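Local atomic coordinates of Endonuclease/exonuclease/phosphatase domain-containing protein (Enterococcus faecalis, PDB entry 3L1W), a protein that is of unknown function but belongs to the endonuclease/exonuclease/phosphatase family and may act as a 3'-5' RNA exonuclease. Residues I76-E80 with Q81-A85; F117-T120 with T121-T124; E150-H153 with D154-A157; K182-S186 with K187-T191. One frame throughout, in Å; residues are numbered along the deposited sequence. Where two conformers were deposited one is given.

Contact 1: residues I76-E80 with Q81-A85; sequences ILYNE and QKVQA. With SO4 (sulfate ion), chain G.
Asn79 and Gln81 to Val83 form a tight turn between strands 73-78 and 83-92. In this DNase I-like sandwich the turn carries the chain from one beta sheet to the other. The peptide oxygen Asn79 O takes two backbone donors. Val83 N lies at 2.9 Å from Asn79 O in a nearly straight bond (172° at the hydrogen). Lys82 N meets the same oxygen from above the carbonyl plane. The side chain of Asn79 adds an Asx turn. Its CG is anti to the backbone N (chi1 178°), which sets Asn79 OD1 2.8 Å from Gln81 N. Both ends of the Asn79 amide also bind water. One water links Asn79 ND2 to Lys82 NZ, and another donates to Asn79 OD1. Lys82 NZ further binds a sulfate, with NZ 3.0 Å from sulfate O1; Ser37 and Lys2 N hold the same ion, which probably came from the crystallisation liquor. Glu80 OE2 is hydrogen-bonded to Thr59 OG1. On the apolar side, Tyr78 CB packs on Val83 CG2 at 3.7 Å, and Val83 O sits at the edge of the ring. Ala85 CB lies obliquely near the hydroxyl end. Gln84 NE2 is hydrogen-bonded to Thr120 OG1. Gln84 bends back at chi2 (79°), and its NE2 also donates to Glu80 O at 2.7 Å, with that oxygen in the amide plane.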
loop_
_atom_site.group_PDB
_atom_site.type_symbol
_atom_site.label_atom_id
_atom_site.label_comp_id
_atom_site.label_asym_id
_atom_site.label_seq_id
_atom_site.Cartn_x
_atom_site.Cartn_y
_atom_site.Cartn_z
ATOM N N ILE A 76 -2.451 14.129 15.579
ATOM C CA ILE A 76 -2.053 12.737 15.660
ATOM C C ILE A 76 -3.325 11.923 15.560
ATOM O O ILE A 76 -4.219 12.059 16.390
ATOM C CB ILE A 76 -1.319 12.413 16.975
ATOM C CG1 ILE A 76 -0.048 13.253 17.087
ATOM C CG2 ILE A 76 -0.965 10.912 17.016
ATOM C CD1 ILE A 76 0.658 13.123 18.430
ATOM N N LEU A 77 -3.428 11.134 14.494
ATOM C CA LEU A 77 -4.567 10.252 14.311
ATOM C C LEU A 77 -4.186 8.914 14.907
ATOM O O LEU A 77 -3.063 8.444 14.720
ATOM C CB LEU A 77 -4.866 10.073 12.816
ATOM C CG LEU A 77 -5.131 11.343 12.011
ATOM C CD1 LEU A 77 -5.424 11.007 10.551
ATOM C CD2 LEU A 77 -6.285 12.132 12.626
ATOM N N TYR A 78 -5.108 8.288 15.622
ATOM C CA TYR A 78 -4.825 6.962 16.166
ATOM C C TYR A 78 -6.073 6.107 16.259
ATOM O O TYR A 78 -7.197 6.611 16.341
ATOM C CB TYR A 78 -4.103 7.054 17.524
ATOM C CG TYR A 78 -4.893 7.729 18.621
ATOM C CD1 TYR A 78 -5.553 6.981 19.589
ATOM C CD2 TYR A 78 -4.976 9.110 18.688
ATOM C CE1 TYR A 78 -6.269 7.604 20.607
ATOM C CE2 TYR A 78 -5.694 9.738 19.706
ATOM C CZ TYR A 78 -6.335 8.973 20.649
ATOM O OH TYR A 78 -7.046 9.597 21.650
ATOM N N ASN A 79 -5.863 4.798 16.229
ATOM C CA ASN A 79 -6.952 3.831 16.334
ATOM C C ASN A 79 -6.993 3.309 17.760
ATOM O O ASN A 79 -6.059 2.633 18.196
ATOM C CB ASN A 79 -6.689 2.680 15.359
ATOM C CG ASN A 79 -7.745 1.591 15.420
ATOM O OD1 ASN A 79 -8.489 1.480 16.387
ATOM N ND2 ASN A 79 -7.804 0.768 14.375
ATOM N N GLU A 80 -8.061 3.625 18.489
ATOM C CA GLU A 80 -8.154 3.260 19.902
ATOM C C GLU A 80 -8.197 1.759 20.177
ATOM O O GLU A 80 -7.921 1.325 21.300
ATOM C CB GLU A 80 -9.338 3.975 20.555
ATOM C CG GLU A 80 -9.082 5.465 20.766
ATOM C CD GLU A 80 -10.272 6.186 21.371
ATOM O OE1 GLU A 80 -10.863 5.663 22.337
ATOM O OE2 GLU A 80 -10.613 7.281 20.883
ATOM N N GLN A 81 -8.517 0.962 19.167
ATOM C CA GLN A 81 -8.471 -0.487 19.332
ATOM C C GLN A 81 -7.034 -0.997 19.296
ATOM O O GLN A 81 -6.769 -2.137 19.667
ATOM C CB GLN A 81 -9.263 -1.188 18.230
ATOM C CG GLN A 81 -10.760 -0.994 18.292
ATOM C CD GLN A 81 -11.487 -1.976 17.383
ATOM O OE1 GLN A 81 -11.747 -1.686 16.214
ATOM N NE2 GLN A 81 -11.797 -3.157 17.916
ATOM N N LYS A 82 -6.116 -0.157 18.822
ATOM C CA LYS A 82 -4.714 -0.541 18.669
ATOM C C LYS A 82 -3.804 0.164 19.674
ATOM O O LYS A 82 -2.870 -0.439 20.215
ATOM C CB LYS A 82 -4.238 -0.241 17.242
ATOM C CG LYS A 82 -4.972 -1.057 16.174
ATOM C CD LYS A 82 -4.451 -0.752 14.786
ATOM C CE LYS A 82 -5.142 -1.619 13.723
ATOM N NZ LYS A 82 -4.758 -1.195 12.341
ATOM N N VAL A 83 -4.055 1.450 19.905
ATOM C CA VAL A 83 -3.288 2.199 20.902
ATOM C C VAL A 83 -4.205 3.132 21.658
ATOM O O VAL A 83 -5.171 3.649 21.103
ATOM C CB VAL A 83 -2.161 3.044 20.277
ATOM C CG1 VAL A 83 -1.121 2.149 19.595
ATOM C CG2 VAL A 83 -2.728 4.065 19.296
ATOM N N GLN A 84 -3.900 3.357 22.928
ATOM C CA GLN A 84 -4.694 4.281 23.719
ATOM C C GLN A 84 -3.837 5.463 24.135
ATOM O O GLN A 84 -2.672 5.294 24.492
ATOM C CB GLN A 84 -5.275 3.580 24.949
ATOM C CG GLN A 84 -6.263 2.468 24.609
ATOM C CD GLN A 84 -5.578 1.175 24.187
ATOM O OE1 GLN A 84 -4.667 0.694 24.863
ATOM N NE2 GLN A 84 -6.023 0.602 23.072
ATOM N N ALA A 85 -4.408 6.661 24.073
ATOM C CA ALA A 85 -3.691 7.845 24.514
ATOM C C ALA A 85 -3.896 7.993 26.008
ATOM O O ALA A 85 -5.036 8.046 26.478
ATOM C CB ALA A 85 -4.186 9.082 23.792
HETATM S S SO4 G . -1.052 -2.137 12.785
HETATM O O1 SO4 G . -1.784 -1.359 11.783
HETATM O O2 SO4 G . -2.023 -2.888 13.574
HETATM O O3 SO4 G . -0.141 -3.061 12.119
HETATM O O4 SO4 G . -0.309 -1.239 13.667
HETATM O O HOH W 1 -6.035 1.602 12.187
HETATM O O HOH W 2 -11.410 1.662 16.248
HETATM O O HOH W 3 -9.025 -1.856 14.111
#

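Contact 2: residues F117-T120 with T121-T124; sequences FKET and TQNT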
loop_
_atom_site.group_PDB
_atom_site.type_symbol
_atom_site.label_atom_id
_atom_site.label_comp_id
_atom_site.label_asym_id
_atom_site.label_seq_id
_atom_site.Cartn_x
_atom_site.Cartn_y
_atom_site.Cartn_z
ATOM N N PHE A 117 1.273 7.095 24.625
ATOM C CA PHE A 117 0.350 6.061 24.177
ATOM C C PHE A 117 0.704 4.718 24.796
ATOM O O PHE A 117 1.816 4.521 25.292
ATOM C CB PHE A 117 0.404 5.924 22.650
ATOM C CG PHE A 117 -0.202 7.088 21.908
ATOM C CD1 PHE A 117 0.575 8.177 21.539
ATOM C CD2 PHE A 117 -1.553 7.090 21.584
ATOM C CE1 PHE A 117 0.015 9.251 20.858
ATOM C CE2 PHE A 117 -2.120 8.159 20.900
ATOM C CZ PHE A 117 -1.340 9.232 20.534
ATOM N N LYS A 118 -0.249 3.798 24.776
ATOM C CA LYS A 118 0.053 2.407 25.082
ATOM C C LYS A 118 -0.594 1.517 24.051
ATOM O O LYS A 118 -1.762 1.706 23.719
ATOM C CB LYS A 118 -0.490 2.010 26.455
ATOM C CG LYS A 118 0.337 2.464 27.630
ATOM C CD LYS A 118 -0.192 1.803 28.892
ATOM C CE LYS A 118 0.390 2.439 30.132
ATOM N NZ LYS A 118 -0.317 1.946 31.329
ATOM N N GLU A 119 0.151 0.535 23.554
ATOM C CA GLU A 119 -0.444 -0.477 22.695
ATOM C C GLU A 119 -1.396 -1.345 23.504
ATOM O O GLU A 119 -1.132 -1.648 24.662
ATOM C CB GLU A 119 0.637 -1.358 22.069
ATOM C CG GLU A 119 1.492 -0.647 21.049
ATOM C CD GLU A 119 2.354 -1.615 20.255
ATOM O OE1 GLU A 119 1.804 -2.311 19.376
ATOM O OE2 GLU A 119 3.575 -1.671 20.511
ATOM N N THR A 120 -2.500 -1.754 22.887
ATOM C CA THR A 120 -3.496 -2.575 23.566
ATOM C C THR A 120 -2.881 -3.781 24.287
ATOM O O THR A 120 -3.235 -4.089 25.431
ATOM C CB THR A 120 -4.563 -3.054 22.573
ATOM O OG1 THR A 120 -5.170 -1.913 21.958
ATOM C CG2 THR A 120 -5.632 -3.868 23.286
ATOM N N THR A 121 -1.943 -4.440 23.616
ATOM C CA THR A 121 -1.339 -5.672 24.109
ATOM C C THR A 121 -0.187 -5.452 25.098
ATOM O O THR A 121 0.128 -6.335 25.895
ATOM C CB THR A 121 -0.834 -6.528 22.930
ATOM O OG1 THR A 121 0.005 -7.577 23.424
ATOM C CG2 THR A 121 -0.041 -5.670 21.946
ATOM N N GLN A 122 0.436 -4.279 25.049
ATOM C CA GLN A 122 1.601 -3.996 25.885
ATOM C C GLN A 122 1.200 -3.253 27.158
ATOM O O GLN A 122 0.105 -2.702 27.244
ATOM C CB GLN A 122 2.624 -3.176 25.098
ATOM C CG GLN A 122 2.954 -3.741 23.718
ATOM C CD GLN A 122 3.837 -4.971 23.784
ATOM O OE1 GLN A 122 4.608 -5.146 24.727
ATOM N NE2 GLN A 122 3.735 -5.830 22.774
ATOM N N ASN A 123 2.085 -3.236 28.151
ATOM C CA ASN A 123 1.783 -2.540 29.401
ATOM C C ASN A 123 2.557 -1.230 29.577
ATOM O O ASN A 123 2.139 -0.345 30.325
ATOM C CB ASN A 123 2.007 -3.460 30.608
ATOM C CG ASN A 123 3.471 -3.794 30.828
ATOM O OD1 ASN A 123 4.057 -3.426 31.849
ATOM N ND2 ASN A 123 4.071 -4.494 29.871
ATOM N N THR A 124 3.679 -1.107 28.875
ATOM C CA THR A 124 4.529 0.074 28.988
ATOM C C THR A 124 4.199 1.111 27.918
ATOM O O THR A 124 4.011 0.768 26.753
ATOM C CB THR A 124 6.004 -0.307 28.865
ATOM O OG1 THR A 124 6.194 -1.065 27.664
ATOM C CG2 THR A 124 6.434 -1.144 30.064
HETATM O O HOH W 4 -0.225 -1.404 31.703
HETATM O O HOH W 5 2.779 0.258 24.552
#
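Glu119 and Gln122 close the turn that follows strand 111-119. The one direct backbone hydrogen bond is weak: Gln122 N lies 3.1 Å from Glu119 O, but the angle at the hydrogen is only 135°. Thr120 and Thr121 occupy the two middle positions with the backbone angles of a type I turn. Thr120 OG1 is hydrogen-bonded to Gln81 O and to Gln84 NE2 on the neighbouring connection.

Two waters supply further polar links. One accepts from Glu119 N at 2.8 Å and donates to Thr124 O at 2.6 Å. It thus bridges the two arms of the turn. The other donates to Asn123 O at 2.9 Å and accepts only a weak bond from Lys118 NZ. Asn123 is poorly ordered, so this second link is less certain.

The remaining contacts are van der Waals ones. Glu119 and Gln122 lie side by side and point the same way. Glu119 CB touches Gln122 CG at 3.7 Å, and the carboxylate and amide planes are turned 36° apart. Gln122 CG sits beside its own backbone N (chi1 -49°), which brings it against Glu119. Lys118 reaches alongside the second arm with its chain extended beyond CG. Lys118 CE comes within 3.3 Å of Asn123 O. Its CG lies near the carbonyl of Thr124.

Strands 111-119 and 126-132 are antiparallel neighbours, and this solvent-facing turn belongs to the loop that joins them, as in a beta hairpin of the six-stranded sheet.

Contact 3: residues E150-H153 with D154-A157; sequences EELH and DKIA. With SO4 (sulfate ion), chain J.
Leu152 O receives Ile156 N at 2.9 Å in an almost straight bond, 174° at the hydrogen. One residue on, Ala157 N reaches His153 O at 3.0 Å. These two bonds form the first turn of helix 153-158, with Leu152 at its N-cap position.

The imidazole of His153 extends outward, with CG anti to the backbone N (chi1 -173°). His153 NE2 donates to sulfate O2 at 3.0 Å. A weaker bond goes from NE2 to sulfate O1. The sulfur lies in the ring plane, at the ring edge. Lys182 holds the same ion, which probably came from the crystallisation liquor.

Asp154 folds back on the start of the helix. Its OD1 accepts a weak bond from Lys155 N, and a water donates to both Asp154 OD1 and Glu151 O, each at 2.7 Å. This water bridges the end of one helix and the start of the next.

Packing lies on the inner side. Leu152 CD2 meets the aliphatic part of Lys155, with Lys155 CE at 3.8 Å, and the two side chains cross at a slant. Ile156 CG1 rests 3.3 Å from Leu152 O. Ile156 CD1 lies more loosely against Leu152 CB, at 4.1 Å. Leu152 and Ile156 also pack on Ile129, and Phe91 and Trp114 touch Leu152.

The arrangement is a helix break: helix 138-151 ends, Leu152 leaves helical geometry, and helix 153-158 starts at once, all against the six-stranded sheet of the DNase I-like fold.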
loop_
_atom_site.group_PDB
_atom_site.type_symbol
_atom_site.label_atom_id
_atom_site.label_comp_id
_atom_site.label_asym_id
_atom_site.label_seq_id
_atom_site.Cartn_x
_atom_site.Cartn_y
_atom_site.Cartn_z
ATOM N N GLU A 150 14.645 19.703 24.748
ATOM C CA GLU A 150 14.738 20.200 26.114
ATOM C C GLU A 150 13.394 20.072 26.830
ATOM O O GLU A 150 13.321 19.593 27.967
ATOM C CB GLU A 150 15.193 21.660 26.108
ATOM C CG GLU A 150 16.628 21.846 25.646
ATOM C CD GLU A 150 17.085 23.296 25.698
ATOM O OE1 GLU A 150 16.236 24.188 25.940
ATOM O OE2 GLU A 150 18.297 23.539 25.492
ATOM N N GLU A 151 12.335 20.507 26.157
ATOM C CA GLU A 151 11.017 20.572 26.767
ATOM C C GLU A 151 10.502 19.182 27.124
ATOM O O GLU A 151 9.835 19.004 28.152
ATOM C CB GLU A 151 10.039 21.299 25.837
ATOM C CG GLU A 151 8.629 21.462 26.376
ATOM C CD GLU A 151 8.502 22.544 27.456
ATOM O OE1 GLU A 151 9.470 23.299 27.691
ATOM O OE2 GLU A 151 7.420 22.631 28.073
ATOM N N LEU A 152 10.822 18.202 26.281
ATOM C CA LEU A 152 10.393 16.825 26.506
ATOM C C LEU A 152 11.540 15.931 26.973
ATOM O O LEU A 152 11.449 14.710 26.888
ATOM C CB LEU A 152 9.756 16.238 25.239
ATOM C CG LEU A 152 8.429 16.858 24.796
ATOM C CD1 LEU A 152 7.959 16.342 23.412
ATOM C CD2 LEU A 152 7.355 16.612 25.846
ATOM N N HIS A 153 12.618 16.533 27.472
ATOM C CA HIS A 153 13.807 15.758 27.829
ATOM C C HIS A 153 13.482 14.594 28.766
ATOM O O HIS A 153 13.902 13.462 28.526
ATOM C CB HIS A 153 14.875 16.656 28.458
ATOM C CG HIS A 153 16.180 15.964 28.700
ATOM N ND1 HIS A 153 16.403 15.157 29.793
ATOM C CD2 HIS A 153 17.338 15.972 27.997
ATOM C CE1 HIS A 153 17.635 14.686 29.748
ATOM N NE2 HIS A 153 18.226 15.169 28.670
ATOM N N ASP A 154 12.727 14.874 29.826
ATOM C CA ASP A 154 12.375 13.847 30.804
ATOM C C ASP A 154 11.576 12.683 30.210
ATOM O O ASP A 154 11.840 11.513 30.519
ATOM C CB ASP A 154 11.606 14.466 31.976
ATOM C CG ASP A 154 10.291 15.113 31.545
ATOM O OD1 ASP A 154 10.163 15.519 30.365
ATOM O OD2 ASP A 154 9.381 15.217 32.396
ATOM N N LYS A 155 10.594 13.000 29.369
ATOM C CA LYS A 155 9.757 11.976 28.757
ATOM C C LYS A 155 10.541 11.128 27.771
ATOM O O LYS A 155 10.387 9.906 27.721
ATOM C CB LYS A 155 8.579 12.609 28.015
ATOM C CG LYS A 155 7.529 13.259 28.885
ATOM C CD LYS A 155 6.296 13.599 28.048
ATOM C CE LYS A 155 5.517 14.747 28.647
ATOM N NZ LYS A 155 5.049 14.440 30.026
ATOM N N ILE A 156 11.360 11.787 26.957
ATOM C CA ILE A 156 12.200 11.076 26.000
ATOM C C ILE A 156 13.157 10.111 26.699
ATOM O O ILE A 156 13.380 8.996 26.237
ATOM C CB ILE A 156 12.995 12.058 25.128
ATOM C CG1 ILE A 156 12.045 12.814 24.199
ATOM C CG2 ILE A 156 14.010 11.325 24.290
ATOM C CD1 ILE A 156 12.703 14.012 23.531
ATOM N N ALA A 157 13.711 10.538 27.823
ATOM C CA ALA A 157 14.634 9.700 28.569
ATOM C C ALA A 157 13.927 8.484 29.162
ATOM O O ALA A 157 14.514 7.410 29.283
ATOM C CB ALA A 157 15.304 10.518 29.669
HETATM S S SO4 J . 21.546 15.014 27.453
HETATM O O1 SO4 J . 20.578 15.911 26.828
HETATM O O2 SO4 J . 20.853 13.899 28.094
HETATM O O3 SO4 J . 22.459 14.508 26.432
HETATM O O4 SO4 J . 22.313 15.744 28.457
HETATM O O HOH W 6 8.277 17.212 29.525
#

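Contact 4: residues K182-S186 with K187-T191; sequences KFQDS and KNLAT. With SO4 (sulfate ion), chain J.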
loop_
_atom_site.group_PDB
_atom_site.type_symbol
_atom_site.label_atom_id
_atom_site.label_comp_id
_atom_site.label_asym_id
_atom_site.label_seq_id
_atom_site.Cartn_x
_atom_site.Cartn_y
_atom_site.Cartn_z
ATOM N N LYS A 182 20.531 10.866 20.092
ATOM C CA LYS A 182 19.614 10.018 20.857
ATOM C C LYS A 182 18.738 9.083 20.015
ATOM O O LYS A 182 18.238 8.082 20.528
ATOM C CB LYS A 182 18.716 10.866 21.768
ATOM C CG LYS A 182 19.455 11.559 22.912
ATOM C CD LYS A 182 18.515 12.426 23.734
ATOM C CE LYS A 182 19.283 13.280 24.746
ATOM N NZ LYS A 182 19.942 12.450 25.788
ATOM N N PHE A 183 18.545 9.413 18.739
ATOM C CA PHE A 183 17.623 8.671 17.875
ATOM C C PHE A 183 18.326 8.085 16.668
ATOM O O PHE A 183 19.401 8.547 16.275
ATOM C CB PHE A 183 16.511 9.598 17.344
ATOM C CG PHE A 183 15.580 10.110 18.406
ATOM C CD1 PHE A 183 14.372 9.473 18.650
ATOM C CD2 PHE A 183 15.911 11.229 19.158
ATOM C CE1 PHE A 183 13.512 9.940 19.633
ATOM C CE2 PHE A 183 15.051 11.703 20.136
ATOM C CZ PHE A 183 13.855 11.056 20.367
ATOM N N GLN A 184 17.695 7.087 16.055
ATOM C CA GLN A 184 18.167 6.554 14.781
ATOM C C GLN A 184 17.125 6.769 13.695
ATOM O O GLN A 184 15.928 6.654 13.953
ATOM C CB GLN A 184 18.455 5.057 14.899
ATOM C CG GLN A 184 19.561 4.706 15.856
ATOM C CD GLN A 184 19.879 3.221 15.818
ATOM O OE1 GLN A 184 19.083 2.392 16.267
ATOM N NE2 GLN A 184 21.039 2.878 15.273
ATOM N N ASP A 185 17.579 7.077 12.482
ATOM C CA ASP A 185 16.689 7.196 11.334
ATOM C C ASP A 185 16.206 5.807 10.920
ATOM O O ASP A 185 16.987 4.983 10.438
ATOM C CB ASP A 185 17.411 7.885 10.173
ATOM C CG ASP A 185 16.516 8.101 8.971
ATOM O OD1 ASP A 185 15.405 7.539 8.929
ATOM O OD2 ASP A 185 16.935 8.836 8.050
ATOM N N SER A 186 14.917 5.553 11.115
ATOM C CA SER A 186 14.351 4.223 10.859
ATOM C C SER A 186 14.597 3.680 9.444
ATOM O O SER A 186 14.703 2.471 9.257
ATOM C CB SER A 186 12.851 4.230 11.161
ATOM O OG SER A 186 12.160 5.097 10.276
ATOM N N LYS A 187 14.677 4.557 8.449
ATOM C CA LYS A 187 14.757 4.076 7.067
ATOM C C LYS A 187 16.113 3.469 6.706
ATOM O O LYS A 187 16.248 2.847 5.647
ATOM C CB LYS A 187 14.336 5.158 6.054
ATOM C CG LYS A 187 15.334 6.296 5.847
ATOM C CD LYS A 187 14.929 7.133 4.626
ATOM C CE LYS A 187 15.832 8.354 4.418
ATOM N NZ LYS A 187 15.721 9.381 5.507
ATOM N N ASN A 188 17.105 3.637 7.583
ATOM C CA ASN A 188 18.411 3.007 7.374
ATOM C C ASN A 188 18.586 1.727 8.194
ATOM O O ASN A 188 19.642 1.091 8.145
ATOM C CB ASN A 188 19.541 3.981 7.718
ATOM C CG ASN A 188 19.585 5.176 6.788
ATOM O OD1 ASN A 188 19.172 5.087 5.637
ATOM N ND2 ASN A 188 20.087 6.305 7.285
ATOM N N LEU A 189 17.549 1.357 8.938
ATOM C CA LEU A 189 17.640 0.248 9.884
ATOM C C LEU A 189 17.118 -1.078 9.347
ATOM O O LEU A 189 17.419 -2.139 9.903
ATOM C CB LEU A 189 16.911 0.586 11.179
ATOM C CG LEU A 189 17.516 1.709 12.018
ATOM C CD1 LEU A 189 16.743 1.817 13.310
ATOM C CD2 LEU A 189 19.002 1.467 12.274
ATOM N N ALA A 190 16.339 -1.026 8.277
ATOM C CA ALA A 190 15.785 -2.246 7.710
ATOM C C ALA A 190 15.582 -2.045 6.221
ATOM O O ALA A 190 16.201 -1.164 5.627
ATOM C CB ALA A 190 14.469 -2.600 8.398
ATOM N N THR A 191 14.725 -2.860 5.618
ATOM C CA THR A 191 14.407 -2.700 4.207
ATOM C C THR A 191 13.477 -1.504 4.015
ATOM O O THR A 191 12.533 -1.315 4.782
ATOM C CB THR A 191 13.745 -3.971 3.642
ATOM O OG1 THR A 191 14.532 -5.115 3.995
ATOM C CG2 THR A 191 13.625 -3.886 2.126
HETATM S S SO4 J . 21.546 15.014 27.453
HETATM O O1 SO4 J . 20.578 15.911 26.828
HETATM O O2 SO4 J . 20.853 13.899 28.094
HETATM O O3 SO4 J . 22.459 14.508 26.432
HETATM O O4 SO4 J . 22.313 15.744 28.457
HETATM O O HOH W 7 14.096 0.512 7.181
#
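The carboxylate of Asp185 is gripped twice by Lys187. Lys187 N approaches Asp185 OD1 from above the carboxylate plane, at 3.1 Å. Lys187 NZ reaches Asp185 OD2 on its syn lone pair, at 2.9 Å, and makes a salt bridge. The first bond defines an Asx turn. It lies where edge strand 184-185 of one sheet of the DNase I-like sandwich leads to strand 191-193 of the other. The amide of Gln184 has the methyls of Leu189 beside it, with Gln184 OE1 3.8 Å from Leu189 CD1. These two side chains cross at about a right angle. The amide of Asn188 is held elsewhere, with OD1 bonded to Arg196.

The backbone continues as a short 3-10 segment. Asn188 N bonds to Asp185 O at 3.2 Å, and Leu189 N bonds to Ser186 O at 3.1 Å. A water also donates to Ser186 O. Ser186 OG is satisfied by Ile217 O in the adjoining strand.

At the other end, Lys182 NZ binds a sulfate, 2.9 Å from sulfate O2. The carboxylate of Asp185 probably stabilises the charge of the buried Lys187. Lys187 CG lies between its backbone N and carbonyl carbon (chi1 73°), 3.3 Å from Asp185 OD1, and the bend at chi4 (-66°) returns NZ to OD2.

Contacts 1 and 2 are neighbours, with centres 10 Å apart. Strands 83-92 and 111-119 lie side by side in one sheet, and Gln84 N meets Lys118 O at 2.8 Å. The rings of Tyr78 and Phe117 meet edge-to-face between them. Contacts 3 and 4 have centres 20 Å apart but still touch, Ile156 CG2 to Phe183 CZ at 3.9 Å. They also share a sulfate, bound by His153 and Lys182. Contact 1 holds a different sulfate. Contact 3 is about 9 Å from contacts 1 and 2 at the nearest atoms; contact 4 is about 13 Å from contacts 1 and 2 at the nearest atoms. Both sulfates probably come from the crystallisation liquor, and nothing known ties either to an active site.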